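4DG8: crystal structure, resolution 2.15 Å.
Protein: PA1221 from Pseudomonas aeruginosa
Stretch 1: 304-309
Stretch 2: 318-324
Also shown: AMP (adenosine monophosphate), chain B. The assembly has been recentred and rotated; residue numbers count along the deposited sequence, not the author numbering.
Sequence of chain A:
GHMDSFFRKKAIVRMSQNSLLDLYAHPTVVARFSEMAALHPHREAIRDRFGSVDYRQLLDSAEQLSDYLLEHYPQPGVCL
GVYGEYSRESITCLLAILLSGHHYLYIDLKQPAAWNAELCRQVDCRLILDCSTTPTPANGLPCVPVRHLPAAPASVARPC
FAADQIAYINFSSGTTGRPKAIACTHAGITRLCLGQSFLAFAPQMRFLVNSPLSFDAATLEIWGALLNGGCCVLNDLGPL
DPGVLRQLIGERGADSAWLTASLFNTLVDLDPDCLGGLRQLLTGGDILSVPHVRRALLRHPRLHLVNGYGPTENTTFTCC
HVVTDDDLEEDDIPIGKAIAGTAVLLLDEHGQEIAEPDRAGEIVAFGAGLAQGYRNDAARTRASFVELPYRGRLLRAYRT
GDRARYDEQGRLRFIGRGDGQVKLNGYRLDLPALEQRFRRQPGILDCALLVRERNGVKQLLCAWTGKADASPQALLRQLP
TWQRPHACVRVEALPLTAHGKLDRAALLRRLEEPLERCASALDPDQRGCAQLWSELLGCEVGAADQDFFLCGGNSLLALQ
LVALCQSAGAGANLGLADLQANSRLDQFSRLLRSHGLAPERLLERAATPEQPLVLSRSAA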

# COMPACT_ATOMS: atom_id res chain seq x y z
N HIS A 304 -16.86 11.16 -8.50
CA HIS A 304 -16.21 11.68 -7.30
C HIS A 304 -14.78 11.14 -7.28
O HIS A 304 -14.56 9.94 -7.13
CB HIS A 304 -17.00 11.32 -6.03
CG HIS A 304 -18.28 12.11 -5.89
ND1 HIS A 304 -19.48 11.67 -6.39
CD2 HIS A 304 -18.52 13.31 -5.31
CE1 HIS A 304 -20.42 12.56 -6.12
NE2 HIS A 304 -19.86 13.57 -5.47
N LEU A 305 -13.84 12.06 -7.46
CA LEU A 305 -12.43 11.76 -7.45
C LEU A 305 -11.78 12.23 -6.14
O LEU A 305 -11.99 13.36 -5.70
CB LEU A 305 -11.78 12.44 -8.64
CG LEU A 305 -10.31 12.10 -8.94
CD1 LEU A 305 -10.15 10.62 -9.14
CD2 LEU A 305 -9.85 12.87 -10.19
N VAL A 306 -10.98 11.36 -5.53
CA VAL A 306 -10.32 11.69 -4.27
C VAL A 306 -8.80 11.58 -4.39
O VAL A 306 -8.28 10.54 -4.83
CB VAL A 306 -10.78 10.74 -3.16
CG1 VAL A 306 -10.16 11.13 -1.81
CG2 VAL A 306 -12.31 10.73 -3.10
N ASN A 307 -8.08 12.62 -3.96
CA ASN A 307 -6.63 12.54 -3.89
C ASN A 307 -6.32 12.03 -2.48
O ASN A 307 -6.57 12.72 -1.51
CB ASN A 307 -6.01 13.93 -4.12
CG ASN A 307 -4.47 13.91 -4.15
OD1 ASN A 307 -3.85 12.86 -4.09
ND2 ASN A 307 -3.86 15.11 -4.27
N GLY A 308 -5.88 10.77 -2.37
CA GLY A 308 -5.43 10.25 -1.09
C GLY A 308 -3.92 10.35 -0.91
O GLY A 308 -3.16 9.93 -1.78
N TYR A 309 -3.50 10.76 0.29
CA TYR A 309 -2.08 10.90 0.60
C TYR A 309 -1.83 10.22 1.94
O TYR A 309 -2.63 10.36 2.86
CB TYR A 309 -1.68 12.37 0.73
CG TYR A 309 -0.53 12.53 1.71
CD1 TYR A 309 0.78 12.33 1.30
CD2 TYR A 309 -0.76 12.81 3.06
CE1 TYR A 309 1.83 12.44 2.18
CE2 TYR A 309 0.29 12.92 3.96
CZ TYR A 309 1.59 12.72 3.51
OH TYR A 309 2.67 12.81 4.37
P AMP B . 3.65 4.38 0.74
O1P AMP B . 4.32 3.27 -0.04
O2P AMP B . 2.13 4.48 0.71
O3P AMP B . 4.14 4.27 2.17
O5' AMP B . 4.27 5.78 0.31
C5' AMP B . 4.00 6.95 1.06
C4' AMP B . 4.64 8.16 0.45
O4' AMP B . 4.20 8.33 -0.92
C3' AMP B . 4.31 9.49 1.11
O3' AMP B . 5.08 9.73 2.28
C2' AMP B . 4.56 10.49 -0.01
O2' AMP B . 5.95 10.74 -0.15
C1' AMP B . 4.08 9.70 -1.23
N9 AMP B . 2.66 9.99 -1.56
C8 AMP B . 1.62 9.18 -1.25
N7 AMP B . 0.44 9.70 -1.67
C5 AMP B . 0.70 10.88 -2.26
C6 AMP B . -0.10 11.95 -2.91
N6 AMP B . -1.44 11.85 -3.02
N1 AMP B . 0.55 13.03 -3.41
C2 AMP B . 1.90 13.12 -3.30
N3 AMP B . 2.68 12.19 -2.72
C4 AMP B . 2.17 11.07 -2.19
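Stretch 2 318-324: TCCHVVT

Val306 lies at the apolar centre of the contact: its CG1 packs 3.7 Å from CB of Cys320 and its CG2 4.2 Å from CG2 of Val322, all on one face of a two-stranded antiparallel ladder. Gly308 lies on this side too, its CA 3.9 Å from SG of Cys320. On the other face, CD2 of Tyr309 meets CB of Cys319 at 4.1 Å. Toward the far end Leu305 CG approaches Val323 CG2 at 4.2 Å.

Stretch 2 is extended from Cys319 onward and runs against strand 304-309 at 159°, the axes approaching to 4.6 Å. Hydrogen-bonded and non-hydrogen-bonded pairs alternate, as the antiparallel register requires. At the non-hydrogen-bonded pairs, Val306 with Val322 and Gly308 with Cys320, the strands come closer (CA-CA 4.5 and 4.4 Å), and CA of Val306 meets His321 O at 3.3 Å. Between them Asn307 faces His321, bonded in both directions: Asn307 N to His321 O, 2.9 Å, and His321 N to Asn307 O, 3.0 Å. Tyr309 N likewise donates to Cys319 O (2.8 Å), whereas Tyr309 O accepts from both Cys319 N (3.0 Å) and Thr318 N (2.6 Å).

At the opposite end Val323 N donates to Leu305 O (2.8 Å); a water O accepts from Leu305 N (3.2 Å), and the same water O donates to Val323 O (2.5 Å). AMP N6 donates to Asn307 OD1 (2.8 Å) and Gly308 O (2.9 Å).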

# COMPACT_ATOMS: atom_id res chain seq x y z
N THR A 318 -3.51 9.41 5.17
CA THR A 318 -3.33 10.38 6.22
C THR A 318 -4.27 11.55 5.92
O THR A 318 -5.06 11.95 6.77
CB THR A 318 -1.86 10.81 6.36
OG1 THR A 318 -1.09 9.68 6.80
CG2 THR A 318 -1.72 11.91 7.38
N CYS A 319 -4.13 12.13 4.74
CA CYS A 319 -5.09 13.12 4.26
C CYS A 319 -5.78 12.68 2.97
O CYS A 319 -5.18 11.99 2.15
CB CYS A 319 -4.40 14.47 4.02
SG CYS A 319 -3.50 15.12 5.43
N CYS A 320 -7.04 13.08 2.80
CA CYS A 320 -7.71 12.96 1.51
C CYS A 320 -8.36 14.27 1.14
O CYS A 320 -8.69 15.08 2.01
CB CYS A 320 -8.76 11.86 1.52
SG CYS A 320 -8.09 10.23 1.74
N HIS A 321 -8.55 14.45 -0.16
CA HIS A 321 -9.22 15.64 -0.68
C HIS A 321 -10.19 15.25 -1.80
O HIS A 321 -9.79 14.62 -2.78
CB HIS A 321 -8.18 16.66 -1.19
CG HIS A 321 -8.78 17.89 -1.79
ND1 HIS A 321 -9.52 18.79 -1.05
CD2 HIS A 321 -8.76 18.37 -3.06
CE1 HIS A 321 -9.93 19.77 -1.84
NE2 HIS A 321 -9.49 19.53 -3.06
N VAL A 322 -11.45 15.61 -1.66
CA VAL A 322 -12.39 15.38 -2.74
C VAL A 322 -12.18 16.49 -3.77
O VAL A 322 -12.28 17.67 -3.46
CB VAL A 322 -13.85 15.35 -2.23
CG1 VAL A 322 -14.82 15.45 -3.39
CG2 VAL A 322 -14.10 14.08 -1.42
N VAL A 323 -11.83 16.10 -4.99
CA VAL A 323 -11.44 17.06 -6.01
C VAL A 323 -12.60 17.92 -6.48
O VAL A 323 -13.65 17.38 -6.84
CB VAL A 323 -10.79 16.38 -7.23
CG1 VAL A 323 -10.51 17.44 -8.32
CG2 VAL A 323 -9.52 15.67 -6.82
N THR A 324 -12.44 19.24 -6.46
CA THR A 324 -13.51 20.11 -6.95
C THR A 324 -13.25 20.72 -8.32
O THR A 324 -12.15 20.63 -8.87
CB THR A 324 -13.77 21.33 -6.02
OG1 THR A 324 -12.56 22.11 -5.88
CG2 THR A 324 -14.27 20.88 -4.67
O HOH W 1 -14.67 15.16 -7.10